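Local structure of kinetochore protein Mis16 (Schizosaccharomyces japonicus, 4XYH) at residues T259-D264 and S274-A279; L250-S255 and V287-F292; D303-L308 and N315-T320; I207-I212 and S229-H234. The protein recognises histone H4 and, independently, the CENP-A-specific chaperone Scm3, and so probably helps to place CENP-A at centromeres. All blocks are in the same frame, centred on the assembly; numbering follows the deposited sequence.

Contact 1. Residues T259-D264 and S274-A279; sequences TLQIHD and SQCVKA
The carbonyl oxygen Gln275 O is held twice by strand 259-264: Ile262 N donates to it at 2.8 Å, and Gln261 CA adds a CA-H...O contact at 3.2 Å. The same ladder continues where Leu260 N meets Val277 O at 2.9 Å in a nearly straight bond (168°), answered by Val277 N to Leu260 O. At the other end a classic beta bulge sets Ser274 and Gln275 together against the single residue Ile262, and water 1 links Asp264 N with Ser274 OG.

The face of Leu260 and Ile262 is apolar near the backbone. The beta-branched Ile262 lies side by side with the start of Gln275 (CB to CB 3.8 Å), and Leu260 CB touches Ala279 CB, a small group that fits close against it. On the face of Gln261 and Cys276, the sulfur, anti to its backbone N (chi1 173°), rests 3.6 Å from Gln261 CD. That amide is turned by a bond from Gln261 NE2 to Thr259 OG1, itself also bonded to Asp257 OD1, and NE2 also reaches Arg233 O.

With two acceptors fixing its rotation, the Gln261 amide offers a steady surface to the thiol, and its NE2 end is satisfied at a buried place beside the outermost strand.

Contact 2. Residues L250-S255 and V287-F292; sequences LLTSVS and VAFNPF
Thr252 and Phe289 meet across the seam between two neighbouring blades of the WD40 beta-propeller. Strand 250-255 is the second strand of one blade, and strand 284-289, which contains Val287 and Phe289, opens the next. The strands run nearly antiparallel (156°) but 7.7 Å apart, too far for a backbone ladder, and no hydrogen bond joins the two segments; side chains do the work.

Aromatic contacts come first. Phe289 sends its ring to Thr252, the two side chains reaching tip to tip, with Thr252 CG2 3.4 Å from Phe289 CE2. Leu250 adds its CD2 methyl 3.6 Å from Phe289 CZ, so that the far end of the ring is met by two methyls. The long phenylalanine side chain suits this place because it reaches across the distance between the strand axes to both Thr252 and Leu250.

In the aliphatic contacts, compact beta-branched side chains meet. Val254 crosses Val287, bringing CG1 to 3.6 Å from Val287 CB.

The polar groups named here find partners outside the two segments: Val287 N is bonded to Asp240 OD2. Thr252 has OG1 anti to its backbone N (chi1 -176°), and this hydroxyl bonds Gln261 O within its own blade, while the CG2 methyl lies 3.8 Å from Val287 CG2.

Contact 3. Residues D303-L308 and N315-T320; sequences DHTVAL and NQRLHT
Arg317 spreads its guanidinium over Ala307, whose CB lies 3.5 Å from Arg317 NE and stands above one face of the flat group. The chain is extended as far as CD and then bends (chi3 -53°), while the methyl lies under NE; a side chain as small as alanine allows so close an approach. In the guanidinium plane, NH1 donates to Thr320 OG1 at 3.1 Å, and also to water 2, which in turn donates to Thr305 OG1. The water thus ties the arginine to the Asx turn in which Asp303 OD1 accepts from Thr305 N.

Leu318 follows with a backbone bond, its N reaching Leu308 O at 2.8 Å, while its CB lies 3.5 Å from that same oxygen. His319 returns a carbonyl to Leu308 N at 3.1 Å. Its side chain runs beside that of Leu308, with CB 4.1 Å from the CD1 methyl, and its NE2 bonds Glu373 OE2.

Thr320 uses both branches: OG1 receives the arginine, and CG2 packs 3.8 Å from Thr305 CB.

Within the four-stranded blade, strand 319-321 is outermost and strand 306-310 lies between it and strand 296-301. Leu308 also touches Ala298 in strand 296-301 and Trp333 of the following blade, while Asp303 OD2 bonds His280 in the loop leading into strand 284-289.

Contact 4. Residues I207-I212 and S229-H234; sequences ICVWDI and SVYHRH
Ile207 and Tyr231 exchange two backbone bonds, Tyr231 N to Ile207 O at 2.8 Å and Ile207 N to Tyr231 O at 3.0 Å, and form the tight end of an antiparallel edge pair in a WD40 blade. One step along, Val209 N reaches Ser229 O at 2.8 Å, while the return bond from Ser229 N is longer. The face of Ile207, Val209 and Tyr231 is the well-filled one: Val209 places CG2 anti to its carbonyl carbon (chi1 174° for CG1), and this methyl lies 4.0 Å from Tyr231 CE2, the two side chains crossing at a slant. The phenol OH bonds Leu267 O, in the loop after strand 259-264 of the next blade. Arg233 lays its guanidinium near the Tyr231 ring, with NH1 above one face and toward the rim.

The face of Cys208 and Val230 is thinner. Here one contact carries the pair, Cys208 SG to Val230 CB at 4.0 Å, and Val230 is partly exposed.

Farther along the chain, the Ile207 CD1 methyl comes to the edge of the His234 ring, 4.1 Å from CD2. Both nitrogens of that imidazole are engaged, ND1 by Asp257 and NE2 by Ser253, so its rotation is fixed and a carbon edge is what it turns to the isoleucine. Apolar packing and a buried polar network therefore meet on a single ring, consistent with the histidine of the WD40 hydrogen-bonded tetrad.

Contacts 1, 3 and 4 each pair the third and fourth strands of a propeller blade, in three successive blades, and contact 2 packs across the seam between the blades of contacts 1 and 3. Contacts 1 and 2 have centres about 10 Å apart and share a sheet. Ser253 ties contacts 2, 4 and 1 together: its OG lies 2.7 Å from His234 NE2 and 2.8 Å from His263 NE2. With Asp257 these residues resemble the hydrogen-bonded tetrad of WD40 repeats, a histidine standing where tryptophan is common. Contact 3 joins contact 1 through a weak bond between Arg317 and Ala279, whereas contacts 3 and 4 lie about 27 Å apart, centre to centre.

Contact 1. Residues T259-D264 and S274-A279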
loop_
_atom_site.group_PDB
_atom_site.type_symbol
_atom_site.label_atom_id
_atom_site.label_comp_id
_atom_site.label_asym_id
_atom_site.label_seq_id
_atom_site.Cartn_x
_atom_site.Cartn_y
_atom_site.Cartn_z
ATOM N N THR A 259 1.109 17.482 -7.096
ATOM C CA THR A 259 2.440 17.746 -6.533
ATOM C C THR A 259 3.036 16.598 -5.717
ATOM O O THR A 259 2.323 15.730 -5.188
ATOM C CB THR A 259 2.445 18.998 -5.638
ATOM O OG1 THR A 259 1.641 18.778 -4.467
ATOM C CG2 THR A 259 1.928 20.208 -6.412
ATOM N N LEU A 260 4.364 16.617 -5.644
ATOM C CA LEU A 260 5.152 15.734 -4.807
ATOM C C LEU A 260 5.842 16.638 -3.824
ATOM O O LEU A 260 6.535 17.565 -4.237
ATOM C CB LEU A 260 6.176 14.958 -5.636
ATOM C CG LEU A 260 7.317 14.278 -4.876
ATOM C CD1 LEU A 260 6.786 13.091 -4.051
ATOM C CD2 LEU A 260 8.422 13.816 -5.846
ATOM N N GLN A 261 5.655 16.418 -2.529
ATOM C CA GLN A 261 6.236 17.351 -1.565
ATOM C C GLN A 261 7.055 16.628 -0.509
ATOM O O GLN A 261 6.811 15.465 -0.193
ATOM C CB GLN A 261 5.149 18.221 -0.911
ATOM C CG GLN A 261 4.215 18.926 -1.911
ATOM C CD GLN A 261 3.382 20.020 -1.274
ATOM O OE1 GLN A 261 3.772 20.592 -0.267
ATOM N NE2 GLN A 261 2.228 20.312 -1.860
ATOM N N ILE A 262 8.061 17.327 0.008
ATOM C CA ILE A 262 8.897 16.803 1.076
ATOM C C ILE A 262 8.700 17.704 2.266
ATOM O O ILE A 262 8.799 18.926 2.143
ATOM C CB ILE A 262 10.390 16.758 0.692
ATOM C CG1 ILE A 262 10.589 15.908 -0.565
ATOM C CG2 ILE A 262 11.212 16.226 1.855
ATOM C CD1 ILE A 262 10.274 14.432 -0.351
ATOM N N HIS A 263 8.389 17.116 3.408
ATOM C CA HIS A 263 8.147 17.907 4.593
ATOM C C HIS A 263 9.183 17.576 5.635
ATOM O O HIS A 263 9.575 16.409 5.769
ATOM C CB HIS A 263 6.743 17.650 5.143
ATOM C CG HIS A 263 5.684 17.631 4.089
ATOM N ND1 HIS A 263 5.046 18.772 3.657
ATOM C CD2 HIS A 263 5.173 16.614 3.354
ATOM C CE1 HIS A 263 4.182 18.460 2.710
ATOM N NE2 HIS A 263 4.237 17.156 2.512
ATOM N N ASP A 264 9.614 18.608 6.362
ATOM C CA ASP A 264 10.464 18.463 7.544
ATOM C C ASP A 264 9.599 18.589 8.798
ATOM O O ASP A 264 9.181 19.696 9.159
ATOM C CB ASP A 264 11.570 19.525 7.542
ATOM C CG ASP A 264 12.563 19.361 8.696
ATOM O OD1 ASP A 264 12.262 18.634 9.667
ATOM O OD2 ASP A 264 13.654 19.976 8.639
ATOM N N SER A 274 9.688 21.694 2.568
ATOM C CA SER A 274 11.104 21.721 2.200
ATOM C C SER A 274 11.318 21.606 0.694
ATOM O O SER A 274 12.229 22.211 0.138
ATOM C CB SER A 274 11.862 20.594 2.901
ATOM O OG SER A 274 11.850 20.780 4.307
ATOM N N GLN A 275 10.485 20.809 0.039
ATOM C CA GLN A 275 10.543 20.660 -1.411
ATOM C C GLN A 275 9.130 20.475 -1.919
ATOM O O GLN A 275 8.323 19.798 -1.274
ATOM C CB GLN A 275 11.411 19.461 -1.838
ATOM C CG GLN A 275 12.912 19.671 -1.738
ATOM C CD GLN A 275 13.676 18.901 -2.814
ATOM O OE1 GLN A 275 14.228 17.834 -2.557
ATOM N NE2 GLN A 275 13.707 19.445 -4.023
ATOM N N CYS A 276 8.831 21.060 -3.076
ATOM C CA CYS A 276 7.516 20.910 -3.683
ATOM C C CYS A 276 7.611 21.087 -5.186
ATOM O O CYS A 276 7.939 22.170 -5.669
ATOM C CB CYS A 276 6.527 21.924 -3.094
ATOM S SG CYS A 276 4.902 21.948 -3.936
ATOM N N VAL A 277 7.330 20.032 -5.935
ATOM C CA VAL A 277 7.350 20.142 -7.383
ATOM C C VAL A 277 6.074 19.555 -7.950
ATOM O O VAL A 277 5.418 18.733 -7.306
ATOM C CB VAL A 277 8.551 19.406 -8.017
ATOM C CG1 VAL A 277 9.873 19.889 -7.427
ATOM C CG2 VAL A 277 8.404 17.912 -7.813
ATOM N N LYS A 278 5.728 19.977 -9.161
ATOM C CA LYS A 278 4.699 19.296 -9.923
ATOM C C LYS A 278 5.332 18.008 -10.458
ATOM O O LYS A 278 6.321 18.060 -11.177
ATOM C CB LYS A 278 4.171 20.183 -11.050
ATOM C CG LYS A 278 3.208 19.454 -11.985
ATOM C CD LYS A 278 2.611 20.374 -13.033
ATOM C CE LYS A 278 3.652 20.844 -14.033
ATOM N NZ LYS A 278 3.038 21.072 -15.390
ATOM N N ALA A 279 4.789 16.858 -10.074
ATOM C CA ALA A 279 5.381 15.577 -10.443
ATOM C C ALA A 279 4.774 15.035 -11.726
ATOM O O ALA A 279 5.477 14.448 -12.539
ATOM C CB ALA A 279 5.218 14.550 -9.304
HETATM O O HOH W 1 9.067 21.465 5.431
#

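Contact 2. Residues L250-S255 and V287-F292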
loop_
_atom_site.group_PDB
_atom_site.type_symbol
_atom_site.label_atom_id
_atom_site.label_comp_id
_atom_site.label_asym_id
_atom_site.label_seq_id
_atom_site.Cartn_x
_atom_site.Cartn_y
_atom_site.Cartn_z
ATOM N N LEU A 250 11.790 13.275 7.820
ATOM C CA LEU A 250 11.551 13.445 6.400
ATOM C C LEU A 250 10.297 12.691 5.975
ATOM O O LEU A 250 10.273 11.453 5.918
ATOM C CB LEU A 250 12.761 12.991 5.583
ATOM C CG LEU A 250 12.892 13.560 4.167
ATOM C CD1 LEU A 250 14.326 13.499 3.715
ATOM C CD2 LEU A 250 12.026 12.808 3.177
ATOM N N LEU A 251 9.264 13.462 5.649
ATOM C CA LEU A 251 7.974 12.922 5.252
ATOM C C LEU A 251 7.667 13.358 3.827
ATOM O O LEU A 251 7.801 14.541 3.507
ATOM C CB LEU A 251 6.878 13.407 6.202
ATOM C CG LEU A 251 5.443 13.053 5.817
ATOM C CD1 LEU A 251 5.210 11.572 6.055
ATOM C CD2 LEU A 251 4.476 13.896 6.622
ATOM N N THR A 252 7.269 12.419 2.971
ATOM C CA THR A 252 6.849 12.782 1.624
ATOM C C THR A 252 5.344 12.573 1.414
ATOM O O THR A 252 4.747 11.673 2.006
ATOM C CB THR A 252 7.609 11.992 0.549
ATOM O OG1 THR A 252 7.206 12.472 -0.737
ATOM C CG2 THR A 252 7.317 10.497 0.639
ATOM N N SER A 253 4.732 13.400 0.571
ATOM C CA SER A 253 3.299 13.255 0.273
ATOM C C SER A 253 3.019 13.537 -1.191
ATOM O O SER A 253 3.773 14.253 -1.832
ATOM C CB SER A 253 2.456 14.194 1.143
ATOM O OG SER A 253 2.741 15.559 0.836
ATOM N N VAL A 254 1.941 12.953 -1.712
ATOM C CA VAL A 254 1.481 13.190 -3.062
ATOM C C VAL A 254 -0.036 13.374 -3.024
ATOM O O VAL A 254 -0.710 12.907 -2.085
ATOM C CB VAL A 254 1.858 12.036 -4.023
ATOM C CG1 VAL A 254 3.367 11.891 -4.119
ATOM C CG2 VAL A 254 1.233 10.726 -3.578
ATOM N N SER A 255 -0.570 14.044 -4.047
ATOM C CA SER A 255 -1.937 14.569 -4.011
ATOM C C SER A 255 -2.602 14.598 -5.393
ATOM O O SER A 255 -1.923 14.600 -6.420
ATOM C CB SER A 255 -1.916 15.990 -3.408
ATOM O OG SER A 255 -3.126 16.704 -3.605
ATOM N N VAL A 287 3.265 6.989 -3.589
ATOM C CA VAL A 287 4.655 7.397 -3.471
ATOM C C VAL A 287 5.383 6.375 -2.607
ATOM O O VAL A 287 4.811 5.821 -1.668
ATOM C CB VAL A 287 4.773 8.817 -2.862
ATOM C CG1 VAL A 287 4.081 8.860 -1.503
ATOM C CG2 VAL A 287 6.247 9.278 -2.760
ATOM N N ALA A 288 6.644 6.119 -2.924
ATOM C CA ALA A 288 7.397 5.101 -2.203
ATOM C C ALA A 288 8.900 5.361 -2.283
ATOM O O ALA A 288 9.465 5.544 -3.370
ATOM C CB ALA A 288 7.064 3.717 -2.736
ATOM N N PHE A 289 9.529 5.388 -1.111
ATOM C CA PHE A 289 10.975 5.457 -0.993
ATOM C C PHE A 289 11.604 4.084 -1.180
ATOM O O PHE A 289 11.094 3.083 -0.667
ATOM C CB PHE A 289 11.375 5.994 0.375
ATOM C CG PHE A 289 11.210 7.470 0.531
ATOM C CD1 PHE A 289 11.865 8.349 -0.317
ATOM C CD2 PHE A 289 10.438 7.986 1.564
ATOM C CE1 PHE A 289 11.735 9.712 -0.148
ATOM C CE2 PHE A 289 10.311 9.347 1.738
ATOM C CZ PHE A 289 10.960 10.211 0.877
ATOM N N ASN A 290 12.722 4.043 -1.895
ATOM C CA ASN A 290 13.501 2.822 -2.058
ATOM C C ASN A 290 14.241 2.542 -0.761
ATOM O O ASN A 290 14.894 3.424 -0.233
ATOM C CB ASN A 290 14.481 2.974 -3.226
ATOM C CG ASN A 290 15.293 1.709 -3.501
ATOM O OD1 ASN A 290 16.209 1.368 -2.750
ATOM N ND2 ASN A 290 14.985 1.035 -4.612
ATOM N N PRO A 291 14.123 1.313 -0.235
ATOM C CA PRO A 291 14.715 0.968 1.066
ATOM C C PRO A 291 16.245 0.752 1.043
ATOM O O PRO A 291 16.841 0.602 2.106
ATOM C CB PRO A 291 13.996 -0.332 1.441
ATOM C CG PRO A 291 13.602 -0.940 0.133
ATOM C CD PRO A 291 13.310 0.218 -0.793
ATOM N N PHE A 292 16.866 0.750 -0.135
ATOM C CA PHE A 292 18.315 0.581 -0.228
ATOM C C PHE A 292 19.014 1.890 -0.598
ATOM O O PHE A 292 20.108 2.199 -0.118
ATOM C CB PHE A 292 18.652 -0.510 -1.238
ATOM C CG PHE A 292 18.134 -1.858 -0.848
ATOM C CD1 PHE A 292 18.852 -2.664 0.025
ATOM C CD2 PHE A 292 16.909 -2.311 -1.325
ATOM C CE1 PHE A 292 18.367 -3.914 0.406
ATOM C CE2 PHE A 292 16.415 -3.563 -0.957
ATOM C CZ PHE A 292 17.138 -4.366 -0.086
#

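Contact 3. Residues D303-L308 and N315-T320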
loop_
_atom_site.group_PDB
_atom_site.type_symbol
_atom_site.label_atom_id
_atom_site.label_comp_id
_atom_site.label_asym_id
_atom_site.label_seq_id
_atom_site.Cartn_x
_atom_site.Cartn_y
_atom_site.Cartn_z
ATOM N N ASP A 303 -1.949 9.446 -14.852
ATOM C CA ASP A 303 -1.559 9.542 -16.260
ATOM C C ASP A 303 -1.028 8.217 -16.808
ATOM O O ASP A 303 -0.345 8.203 -17.820
ATOM C CB ASP A 303 -0.514 10.653 -16.464
ATOM C CG ASP A 303 0.854 10.328 -15.848
ATOM O OD1 ASP A 303 1.083 9.192 -15.366
ATOM O OD2 ASP A 303 1.725 11.229 -15.857
ATOM N N HIS A 304 -1.310 7.126 -16.099
ATOM C CA HIS A 304 -0.915 5.754 -16.475
ATOM C C HIS A 304 0.586 5.473 -16.294
ATOM O O HIS A 304 1.066 4.420 -16.693
ATOM C CB HIS A 304 -1.304 5.425 -17.936
ATOM C CG HIS A 304 -2.726 5.749 -18.292
ATOM N ND1 HIS A 304 -3.272 5.428 -19.519
ATOM C CD2 HIS A 304 -3.711 6.367 -17.595
ATOM C CE1 HIS A 304 -4.530 5.829 -19.557
ATOM N NE2 HIS A 304 -4.822 6.403 -18.404
ATOM N N THR A 305 1.334 6.384 -15.685
ATOM C CA THR A 305 2.761 6.142 -15.589
ATOM C C THR A 305 3.265 6.100 -14.164
ATOM O O THR A 305 2.600 6.559 -13.234
ATOM C CB THR A 305 3.578 7.217 -16.354
ATOM O OG1 THR A 305 3.454 8.483 -15.689
ATOM C CG2 THR A 305 3.086 7.346 -17.783
ATOM N N VAL A 306 4.461 5.540 -14.015
ATOM C CA VAL A 306 5.222 5.666 -12.795
ATOM C C VAL A 306 6.485 6.463 -13.091
ATOM O O VAL A 306 7.223 6.133 -14.012
ATOM C CB VAL A 306 5.589 4.291 -12.205
ATOM C CG1 VAL A 306 6.635 4.446 -11.099
ATOM C CG2 VAL A 306 4.357 3.626 -11.677
ATOM N N ALA A 307 6.721 7.522 -12.328
ATOM C CA ALA A 307 7.924 8.324 -12.507
ATOM C C ALA A 307 8.916 8.047 -11.382
ATOM O O ALA A 307 8.518 7.894 -10.223
ATOM C CB ALA A 307 7.582 9.806 -12.568
ATOM N N LEU A 308 10.199 7.966 -11.730
ATOM C CA LEU A 308 11.263 7.764 -10.735
ATOM C C LEU A 308 11.975 9.085 -10.467
ATOM O O LEU A 308 12.156 9.879 -11.384
ATOM C CB LEU A 308 12.259 6.700 -11.214
ATOM C CG LEU A 308 11.575 5.359 -11.505
ATOM C CD1 LEU A 308 12.504 4.411 -12.245
ATOM C CD2 LEU A 308 11.107 4.730 -10.210
ATOM N N ASN A 315 13.519 18.612 -9.788
ATOM C CA ASN A 315 13.101 19.448 -10.906
ATOM C C ASN A 315 13.168 18.704 -12.225
ATOM O O ASN A 315 12.738 19.214 -13.252
ATOM C CB ASN A 315 13.973 20.694 -10.989
ATOM C CG ASN A 315 15.449 20.352 -11.051
ATOM O OD1 ASN A 315 16.107 20.222 -10.011
ATOM N ND2 ASN A 315 15.975 20.171 -12.269
ATOM N N GLN A 316 13.729 17.504 -12.203
ATOM C CA GLN A 316 13.861 16.716 -13.420
ATOM C C GLN A 316 13.841 15.225 -13.093
ATOM O O GLN A 316 14.770 14.676 -12.488
ATOM C CB GLN A 316 15.140 17.096 -14.180
ATOM C CG GLN A 316 15.369 16.287 -15.433
ATOM C CD GLN A 316 16.746 16.524 -16.034
ATOM O OE1 GLN A 316 17.505 17.368 -15.552
ATOM N NE2 GLN A 316 17.083 15.769 -17.080
ATOM N N ARG A 317 12.744 14.602 -13.501
ATOM C CA ARG A 317 12.488 13.177 -13.357
ATOM C C ARG A 317 13.665 12.297 -13.842
ATOM O O ARG A 317 14.334 12.651 -14.805
ATOM C CB ARG A 317 11.209 12.901 -14.138
ATOM C CG ARG A 317 10.801 11.504 -14.312
ATOM C CD ARG A 317 9.589 11.483 -15.250
ATOM N NE ARG A 317 8.506 12.366 -14.813
ATOM C CZ ARG A 317 7.251 12.235 -15.229
ATOM N NH1 ARG A 317 6.939 11.258 -16.071
ATOM N NH2 ARG A 317 6.306 13.059 -14.802
ATOM N N LEU A 318 13.942 11.179 -13.169
ATOM C CA LEU A 318 14.974 10.242 -13.633
ATOM C C LEU A 318 14.527 9.445 -14.853
ATOM O O LEU A 318 15.273 9.270 -15.807
ATOM C CB LEU A 318 15.361 9.251 -12.533
ATOM C CG LEU A 318 16.100 9.799 -11.318
ATOM C CD1 LEU A 318 16.317 8.705 -10.285
ATOM C CD2 LEU A 318 17.428 10.377 -11.766
ATOM N N HIS A 319 13.312 8.927 -14.802
ATOM C CA HIS A 319 12.873 7.969 -15.807
ATOM C C HIS A 319 11.367 7.840 -15.716
ATOM O O HIS A 319 10.770 8.236 -14.716
ATOM C CB HIS A 319 13.555 6.609 -15.600
ATOM C CG HIS A 319 13.326 5.642 -16.719
ATOM N ND1 HIS A 319 13.918 5.788 -17.960
ATOM C CD2 HIS A 319 12.551 4.537 -16.802
ATOM C CE1 HIS A 319 13.523 4.806 -18.750
ATOM N NE2 HIS A 319 12.690 4.031 -18.075
ATOM N N THR A 320 10.753 7.295 -16.758
ATOM C CA THR A 320 9.319 7.069 -16.758
ATOM C C THR A 320 9.008 5.624 -17.116
ATOM O O THR A 320 9.402 5.157 -18.178
ATOM C CB THR A 320 8.615 8.004 -17.732
ATOM O OG1 THR A 320 8.963 9.352 -17.418
ATOM C CG2 THR A 320 7.097 7.852 -17.627
HETATM O O HOH W 2 4.545 10.651 -16.918
#

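Contact 4. Residues I207-I212 and S229-H234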
loop_
_atom_site.group_PDB
_atom_site.type_symbol
_atom_site.label_atom_id
_atom_site.label_comp_id
_atom_site.label_asym_id
_atom_site.label_seq_id
_atom_site.Cartn_x
_atom_site.Cartn_y
_atom_site.Cartn_z
ATOM N N ILE A 207 -2.538 17.228 6.395
ATOM C CA ILE A 207 -1.656 16.164 6.828
ATOM C C ILE A 207 -1.487 16.306 8.327
ATOM O O ILE A 207 -1.099 17.376 8.807
ATOM C CB ILE A 207 -0.257 16.227 6.163
ATOM C CG1 ILE A 207 -0.322 15.901 4.673
ATOM C CG2 ILE A 207 0.687 15.273 6.853
ATOM C CD1 ILE A 207 0.976 16.258 3.922
ATOM N N CYS A 208 -1.773 15.248 9.078
ATOM C CA CYS A 208 -1.566 15.329 10.509
ATOM C C CYS A 208 -0.397 14.467 10.924
ATOM O O CYS A 208 -0.204 13.387 10.388
ATOM C CB CYS A 208 -2.819 14.914 11.269
ATOM S SG CYS A 208 -4.214 15.991 11.008
ATOM N N VAL A 209 0.388 14.954 11.878
ATOM C CA VAL A 209 1.442 14.147 12.475
ATOM C C VAL A 209 1.031 13.869 13.917
ATOM O O VAL A 209 0.608 14.774 14.638
ATOM C CB VAL A 209 2.819 14.833 12.416
ATOM C CG1 VAL A 209 3.864 14.016 13.196
ATOM C CG2 VAL A 209 3.253 15.030 10.953
ATOM N N TRP A 210 1.134 12.604 14.308
ATOM C CA TRP A 210 0.624 12.129 15.574
ATOM C C TRP A 210 1.748 11.510 16.399
ATOM O O TRP A 210 2.746 11.042 15.860
ATOM C CB TRP A 210 -0.486 11.089 15.358
ATOM C CG TRP A 210 -1.592 11.480 14.376
ATOM C CD1 TRP A 210 -1.598 11.282 13.022
ATOM C CD2 TRP A 210 -2.858 12.085 14.698
ATOM N NE1 TRP A 210 -2.782 11.731 12.482
ATOM C CE2 TRP A 210 -3.570 12.230 13.487
ATOM C CE3 TRP A 210 -3.446 12.533 15.891
ATOM C CZ2 TRP A 210 -4.834 12.806 13.431
ATOM C CZ3 TRP A 210 -4.707 13.094 15.841
ATOM C CH2 TRP A 210 -5.394 13.227 14.612
ATOM N N ASP A 211 1.575 11.481 17.708
ATOM C CA ASP A 211 2.568 10.840 18.565
ATOM C C ASP A 211 1.856 10.084 19.686
ATOM O O ASP A 211 1.150 10.682 20.486
ATOM C CB ASP A 211 3.539 11.884 19.112
ATOM C CG ASP A 211 4.650 11.279 19.952
ATOM O OD1 ASP A 211 4.846 10.042 19.928
ATOM O OD2 ASP A 211 5.344 12.061 20.638
ATOM N N ILE A 212 2.021 8.766 19.724
ATOM C CA ILE A 212 1.307 7.956 20.707
ATOM C C ILE A 212 2.253 7.282 21.691
ATOM O O ILE A 212 1.801 6.539 22.563
ATOM C CB ILE A 212 0.431 6.861 20.035
ATOM C CG1 ILE A 212 1.317 5.931 19.203
ATOM C CG2 ILE A 212 -0.667 7.496 19.213
ATOM C CD1 ILE A 212 0.731 4.569 18.986
ATOM N N SER A 229 1.259 17.987 14.928
ATOM C CA SER A 229 1.320 19.013 13.887
ATOM C C SER A 229 0.220 18.778 12.862
ATOM O O SER A 229 -0.197 17.634 12.632
ATOM C CB SER A 229 2.675 19.013 13.174
ATOM O OG SER A 229 3.729 18.835 14.090
ATOM N N VAL A 230 -0.276 19.844 12.246
ATOM C CA VAL A 230 -1.089 19.635 11.058
ATOM C C VAL A 230 -0.663 20.624 9.979
ATOM O O VAL A 230 -0.459 21.815 10.232
ATOM C CB VAL A 230 -2.626 19.687 11.375
ATOM C CG1 VAL A 230 -2.895 19.962 12.850
ATOM C CG2 VAL A 230 -3.352 20.624 10.497
ATOM N N TYR A 231 -0.439 20.086 8.786
ATOM C CA TYR A 231 0.060 20.862 7.665
ATOM C C TYR A 231 -1.015 21.036 6.608
ATOM O O TYR A 231 -1.719 20.083 6.248
ATOM C CB TYR A 231 1.285 20.188 7.046
ATOM C CG TYR A 231 2.436 19.977 8.000
ATOM C CD1 TYR A 231 3.017 21.041 8.671
ATOM C CD2 TYR A 231 2.961 18.706 8.210
ATOM C CE1 TYR A 231 4.078 20.844 9.546
ATOM C CE2 TYR A 231 4.006 18.499 9.074
ATOM C CZ TYR A 231 4.565 19.567 9.743
ATOM O OH TYR A 231 5.624 19.353 10.608
ATOM N N HIS A 232 -1.147 22.262 6.122
ATOM C CA HIS A 232 -2.040 22.543 5.017
ATOM C C HIS A 232 -1.241 22.995 3.792
ATOM O O HIS A 232 -1.048 24.183 3.572
ATOM C CB HIS A 232 -3.057 23.597 5.422
ATOM C CG HIS A 232 -3.936 23.166 6.547
ATOM N ND1 HIS A 232 -3.675 23.483 7.862
ATOM C CD2 HIS A 232 -5.063 22.403 6.559
ATOM C CE1 HIS A 232 -4.608 22.955 8.637
ATOM N NE2 HIS A 232 -5.455 22.290 7.865
ATOM N N ARG A 233 -0.779 22.034 2.999
ATOM C CA ARG A 233 0.145 22.318 1.905
ATOM C C ARG A 233 -0.340 21.736 0.582
ATOM O O ARG A 233 0.344 21.809 -0.430
ATOM C CB ARG A 233 1.527 21.779 2.252
ATOM C CG ARG A 233 2.060 22.355 3.560
ATOM C CD ARG A 233 3.490 21.937 3.849
ATOM N NE ARG A 233 4.021 22.653 5.004
ATOM C CZ ARG A 233 4.965 22.183 5.811
ATOM N NH1 ARG A 233 5.497 20.987 5.595
ATOM N NH2 ARG A 233 5.377 22.911 6.838
ATOM N N HIS A 234 -1.525 21.151 0.594
ATOM C CA HIS A 234 -2.079 20.603 -0.632
ATOM C C HIS A 234 -3.410 21.272 -0.942
ATOM O O HIS A 234 -4.070 21.800 -0.052
ATOM C CB HIS A 234 -2.243 19.086 -0.524
ATOM C CG HIS A 234 -0.957 18.326 -0.663
ATOM N ND1 HIS A 234 -0.317 18.165 -1.876
ATOM C CD2 HIS A 234 -0.201 17.673 0.251
ATOM C CE1 HIS A 234 0.779 17.446 -1.698
ATOM N NE2 HIS A 234 0.876 17.136 -0.418
#